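Local coordinates for protein alternansucrase (Leuconostoc mesenteroides, PDB 6HVG) that belongs to glycoside hydrolase family 70, large multidomain enzymes built on a TIM-barrel-type catalytic domain, and carries flanking cell-wall- or choline-binding-type repeats, at residues Thr644-Ser656 / Ala1022-His1035. Residues are numbered along the deposited sequence; the frame is centred on the assembly and turned at random.
Sequences TDKSDANANKHLS and ATESSSSNDGSVFH
The ring of F1034 meets N652 OD1 and H654 O at its edge. F1034 CD1 lies 3.6 Å from N652 OD1, and the amide and ring planes are 25° apart. One face of the ring carries CG1 of V1033, its own neighbour in sequence, offset toward the rim. The side chains of L655 and F1034 cross at about a right angle, with L655 CD2 4.0 Å from F1034 CE1. V1033 CG1 also touches A651 CB at 3.8 Å.

The imidazole of H1035 lies between two carboxylates. H1035 ND1 donates to D648 OD1 at 3.1 Å, on the syn lone pair, with the acceptor tilted 23° from the ring plane. H1035 NE2 points to D1030, which receives it with both oxygens, in the ring plane. These bonds hold the rotation of the ring, and the two acids would probably favour a protonated histidine. D648 OD2 is taken by N1037, and D1030 OD2 also forms a salt bridge with K741. A water accepts from H1035 N and donates to N652 OD1 at 2.8 Å.

S647 is the N-cap of helix 648-652. Its OG sits between the backbone N and the carbonyl carbon (chi1 74°), where it accepts from N650 N at 3.0 Å. S647 CB packs on the carbonyls of T1023 and E1024. A1022 CB rests against A649 CA at 3.7 Å.

Loop 1022-1035 curves past helix 648-652, touching it with A1022 to E1024 at one end and V1033 to H1035 at the other. Helix 629-642 borders the contact through K639, which touches T644, D645 and V1033. L1040 of helix 1038-1041 packs on N652, L655 and F1034. Beyond S656, whose backbone bonds with L677 beside strand 678-679, strand 657-658 of the parallel (beta/alpha)8-type barrel runs next to strand 617-620.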
loop_
_atom_site.group_PDB
_atom_site.type_symbol
_atom_site.label_atom_id
_atom_site.label_comp_id
_atom_site.label_asym_id
_atom_site.label_seq_id
_atom_site.Cartn_x
_atom_site.Cartn_y
_atom_site.Cartn_z
ATOM N N THR A 644 -33.322 -9.303 -16.790
ATOM C CA THR A 644 -32.731 -7.972 -16.874
ATOM C C THR A 644 -32.438 -7.531 -18.295
ATOM O O THR A 644 -32.402 -6.324 -18.579
ATOM C CB THR A 644 -31.428 -7.875 -16.060
ATOM O OG1 THR A 644 -30.522 -8.921 -16.448
ATOM C CG2 THR A 644 -31.733 -7.981 -14.570
ATOM N N ASP A 645 -32.239 -8.483 -19.196
ATOM C CA ASP A 645 -32.013 -8.139 -20.605
ATOM C C ASP A 645 -33.306 -7.940 -21.408
ATOM O O ASP A 645 -33.230 -7.645 -22.601
ATOM C CB ASP A 645 -31.074 -9.139 -21.294
ATOM C CG ASP A 645 -31.536 -10.580 -21.186
ATOM O OD1 ASP A 645 -32.451 -10.887 -20.370
ATOM O OD2 ASP A 645 -30.946 -11.423 -21.910
ATOM N N LYS A 646 -34.472 -8.054 -20.763
ATOM C CA LYS A 646 -35.756 -7.970 -21.470
ATOM C C LYS A 646 -36.258 -6.533 -21.604
ATOM O O LYS A 646 -36.827 -6.170 -22.633
ATOM C CB LYS A 646 -36.850 -8.800 -20.767
ATOM C CG LYS A 646 -36.587 -10.284 -20.578
ATOM C CD LYS A 646 -36.666 -11.114 -21.858
ATOM C CE LYS A 646 -35.389 -11.028 -22.713
ATOM N NZ LYS A 646 -34.963 -12.298 -23.391
ATOM N N SER A 647 -36.074 -5.735 -20.555
ATOM C CA SER A 647 -36.554 -4.346 -20.532
ATOM C C SER A 647 -35.702 -3.482 -19.613
ATOM O O SER A 647 -34.975 -3.994 -18.780
ATOM C CB SER A 647 -38.011 -4.300 -20.045
ATOM O OG SER A 647 -38.097 -4.538 -18.645
ATOM N N ASP A 648 -35.829 -2.171 -19.751
ATOM C CA ASP A 648 -35.214 -1.233 -18.822
ATOM C C ASP A 648 -35.818 -1.307 -17.415
ATOM O O ASP A 648 -35.118 -1.064 -16.429
ATOM C CB ASP A 648 -35.329 0.204 -19.353
ATOM C CG ASP A 648 -34.387 0.481 -20.505
ATOM O OD1 ASP A 648 -33.482 -0.362 -20.765
ATOM O OD2 ASP A 648 -34.544 1.554 -21.131
ATOM N N ALA A 649 -37.110 -1.633 -17.320
ATOM C CA ALA A 649 -37.778 -1.755 -16.026
ATOM C C ALA A 649 -37.239 -2.945 -15.218
ATOM O O ALA A 649 -37.068 -2.850 -14.000
ATOM C CB ALA A 649 -39.280 -1.887 -16.214
ATOM N N ASN A 650 -36.998 -4.060 -15.896
ATOM C CA ASN A 650 -36.393 -5.238 -15.262
ATOM C C ASN A 650 -34.948 -4.971 -14.831
ATOM O O ASN A 650 -34.555 -5.280 -13.711
ATOM C CB ASN A 650 -36.397 -6.444 -16.218
ATOM C CG ASN A 650 -37.775 -7.024 -16.437
ATOM O OD1 ASN A 650 -38.785 -6.476 -15.983
ATOM N ND2 ASN A 650 -37.825 -8.146 -17.131
ATOM N N ALA A 651 -34.168 -4.418 -15.758
ATOM C CA ALA A 651 -32.783 -4.039 -15.520
ATOM C C ALA A 651 -32.684 -3.069 -14.355
ATOM O O ALA A 651 -31.925 -3.308 -13.426
ATOM C CB ALA A 651 -32.177 -3.419 -16.779
ATOM N N ASN A 652 -33.473 -1.999 -14.393
ATOM C CA ASN A 652 -33.390 -0.943 -13.390
ATOM C C ASN A 652 -34.018 -1.288 -12.053
ATOM O O ASN A 652 -33.787 -0.576 -11.088
ATOM C CB ASN A 652 -33.957 0.357 -13.928
ATOM C CG ASN A 652 -33.199 0.864 -15.156
ATOM O OD1 ASN A 652 -32.344 0.171 -15.728
ATOM N ND2 ASN A 652 -33.494 2.106 -15.556
ATOM N N LYS A 653 -34.770 -2.386 -11.981
ATOM C CA LYS A 653 -35.249 -2.929 -10.704
ATOM C C LYS A 653 -34.136 -3.591 -9.905
ATOM O O LYS A 653 -34.305 -3.883 -8.722
ATOM C CB LYS A 653 -36.347 -3.977 -10.922
ATOM C CG LYS A 653 -37.744 -3.489 -10.650
ATOM C CD LYS A 653 -38.775 -4.491 -11.161
ATOM C CE LYS A 653 -40.131 -3.823 -11.389
ATOM N NZ LYS A 653 -40.979 -4.615 -12.314
ATOM N N HIS A 654 -33.016 -3.868 -10.552
ATOM C CA HIS A 654 -31.895 -4.538 -9.906
ATOM C C HIS A 654 -30.608 -3.800 -10.247
ATOM O O HIS A 654 -29.667 -4.391 -10.793
ATOM C CB HIS A 654 -31.808 -6.001 -10.353
ATOM C CG HIS A 654 -33.044 -6.787 -10.073
ATOM N ND1 HIS A 654 -34.116 -6.801 -10.940
ATOM C CD2 HIS A 654 -33.387 -7.582 -9.034
ATOM C CE1 HIS A 654 -35.072 -7.563 -10.441
ATOM N NE2 HIS A 654 -34.647 -8.060 -9.291
ATOM N N LEU A 655 -30.585 -2.504 -9.914
ATOM C CA LEU A 655 -29.389 -1.674 -10.093
ATOM C C LEU A 655 -28.166 -2.322 -9.471
ATOM O O LEU A 655 -28.197 -2.662 -8.309
ATOM C CB LEU A 655 -29.566 -0.295 -9.454
ATOM C CG LEU A 655 -30.213 0.772 -10.311
ATOM C CD1 LEU A 655 -30.519 1.979 -9.441
ATOM C CD2 LEU A 655 -29.304 1.154 -11.475
ATOM N N SER A 656 -27.109 -2.465 -10.277
ATOM C CA SER A 656 -25.852 -3.128 -9.897
ATOM C C SER A 656 -24.631 -2.355 -10.392
ATOM O O SER A 656 -24.599 -1.911 -11.548
ATOM C CB SER A 656 -25.791 -4.543 -10.490
ATOM O OG SER A 656 -26.717 -5.388 -9.845
ATOM N N ALA A 1022 -39.130 3.804 -16.034
ATOM C CA ALA A 1022 -38.544 2.852 -16.959
ATOM C C ALA A 1022 -39.629 2.028 -17.644
ATOM O O ALA A 1022 -40.578 1.585 -16.999
ATOM C CB ALA A 1022 -37.590 1.935 -16.220
ATOM N N THR A 1023 -39.456 1.793 -18.937
ATOM C CA THR A 1023 -40.475 1.167 -19.777
ATOM C C THR A 1023 -40.357 -0.358 -19.844
ATOM O O THR A 1023 -39.261 -0.908 -19.989
ATOM C CB THR A 1023 -40.395 1.717 -21.219
ATOM O OG1 THR A 1023 -39.072 1.530 -21.746
ATOM C CG2 THR A 1023 -40.739 3.194 -21.234
ATOM N N GLU A 1024 -41.512 -1.020 -19.791
ATOM C CA GLU A 1024 -41.589 -2.476 -19.748
ATOM C C GLU A 1024 -41.380 -3.126 -21.117
ATOM O O GLU A 1024 -41.278 -4.345 -21.223
ATOM C CB GLU A 1024 -42.947 -2.892 -19.182
ATOM C CG GLU A 1024 -43.323 -2.238 -17.848
ATOM C CD GLU A 1024 -42.767 -2.965 -16.626
ATOM O OE1 GLU A 1024 -42.053 -3.986 -16.764
ATOM O OE2 GLU A 1024 -43.057 -2.526 -15.501
ATOM N N SER A 1025 -41.349 -2.307 -22.160
ATOM C CA SER A 1025 -41.231 -2.797 -23.525
ATOM C C SER A 1025 -39.801 -3.179 -23.819
ATOM O O SER A 1025 -38.868 -2.633 -23.231
ATOM C CB SER A 1025 -41.653 -1.707 -24.517
ATOM O OG SER A 1025 -40.749 -0.609 -24.472
ATOM N N SER A 1026 -39.631 -4.097 -24.761
ATOM C CA SER A 1026 -38.298 -4.471 -25.247
ATOM C C SER A 1026 -37.816 -3.436 -26.264
ATOM O O SER A 1026 -37.853 -3.668 -27.474
ATOM C CB SER A 1026 -38.303 -5.864 -25.889
ATOM O OG SER A 1026 -37.121 -6.054 -26.663
ATOM N N SER A 1027 -37.352 -2.300 -25.757
ATOM C CA SER A 1027 -36.860 -1.206 -26.598
ATOM C C SER A 1027 -35.667 -1.587 -27.507
ATOM O O SER A 1027 -35.592 -1.161 -28.668
ATOM C CB SER A 1027 -36.457 -0.030 -25.712
ATOM O OG SER A 1027 -35.823 0.969 -26.484
ATOM N N SER A 1028 -34.745 -2.393 -26.976
ATOM C CA SER A 1028 -33.468 -2.690 -27.657
ATOM C C SER A 1028 -33.239 -4.180 -27.959
ATOM O O SER A 1028 -33.473 -5.039 -27.106
ATOM C CB SER A 1028 -32.315 -2.221 -26.777
ATOM O OG SER A 1028 -32.256 -3.070 -25.650
ATOM N N ASN A 1029 -32.744 -4.457 -29.164
ATOM C CA ASN A 1029 -32.308 -5.795 -29.560
ATOM C C ASN A 1029 -30.796 -5.989 -29.367
ATOM O O ASN A 1029 -30.239 -7.037 -29.739
ATOM C CB ASN A 1029 -32.672 -6.045 -31.032
ATOM C CG ASN A 1029 -31.660 -5.430 -32.008
ATOM O OD1 ASN A 1029 -31.286 -4.264 -31.874
ATOM N ND2 ASN A 1029 -31.211 -6.220 -32.989
ATOM N N ASP A 1030 -30.141 -4.978 -28.790
ATOM C CA ASP A 1030 -28.672 -4.958 -28.658
ATOM C C ASP A 1030 -28.077 -5.997 -27.709
ATOM O O ASP A 1030 -26.880 -6.171 -27.717
ATOM C CB ASP A 1030 -28.175 -3.559 -28.260
ATOM C CG ASP A 1030 -28.715 -3.088 -26.908
ATOM O OD1 ASP A 1030 -29.733 -3.635 -26.426
ATOM O OD2 ASP A 1030 -28.108 -2.163 -26.331
ATOM N N GLY A 1031 -28.888 -6.636 -26.865
ATOM C CA GLY A 1031 -28.410 -7.720 -25.989
ATOM C C GLY A 1031 -27.999 -7.206 -24.603
ATOM O O GLY A 1031 -27.902 -7.986 -23.634
ATOM N N SER A 1032 -27.758 -5.889 -24.531
ATOM C CA SER A 1032 -27.296 -5.206 -23.348
ATOM C C SER A 1032 -28.371 -5.136 -22.261
ATOM O O SER A 1032 -29.562 -5.207 -22.543
ATOM C CB SER A 1032 -26.806 -3.808 -23.756
ATOM O OG SER A 1032 -26.367 -3.056 -22.636
ATOM N N VAL A 1033 -27.922 -5.008 -21.015
ATOM C CA VAL A 1033 -28.787 -4.889 -19.862
ATOM C C VAL A 1033 -29.105 -3.412 -19.601
ATOM O O VAL A 1033 -30.227 -2.978 -19.834
ATOM C CB VAL A 1033 -28.148 -5.547 -18.618
ATOM C CG1 VAL A 1033 -28.940 -5.249 -17.348
ATOM C CG2 VAL A 1033 -28.049 -7.038 -18.820
ATOM N N PHE A 1034 -28.135 -2.660 -19.093
ATOM C CA PHE A 1034 -28.369 -1.261 -18.803
ATOM C C PHE A 1034 -28.252 -0.402 -20.059
ATOM O O PHE A 1034 -27.518 -0.733 -20.993
ATOM C CB PHE A 1034 -27.435 -0.774 -17.695
ATOM C CG PHE A 1034 -27.778 -1.335 -16.356
ATOM C CD1 PHE A 1034 -28.936 -0.940 -15.708
ATOM C CD2 PHE A 1034 -26.966 -2.282 -15.751
ATOM C CE1 PHE A 1034 -29.260 -1.477 -14.467
ATOM C CE2 PHE A 1034 -27.278 -2.829 -14.528
ATOM C CZ PHE A 1034 -28.414 -2.425 -13.872
ATOM N N HIS A 1035 -29.013 0.692 -20.070
ATOM C CA HIS A 1035 -28.967 1.656 -21.163
ATOM C C HIS A 1035 -28.982 3.050 -20.582
ATOM O O HIS A 1035 -29.837 3.346 -19.757
ATOM C CB HIS A 1035 -30.141 1.465 -22.127
ATOM C CG HIS A 1035 -30.145 0.141 -22.816
ATOM N ND1 HIS A 1035 -30.874 -0.928 -22.347
ATOM C CD2 HIS A 1035 -29.473 -0.304 -23.901
ATOM C CE1 HIS A 1035 -30.659 -1.975 -23.119
ATOM N NE2 HIS A 1035 -29.799 -1.625 -24.058
HETATM O O HOH W 1 -31.244 0.454 -18.312
#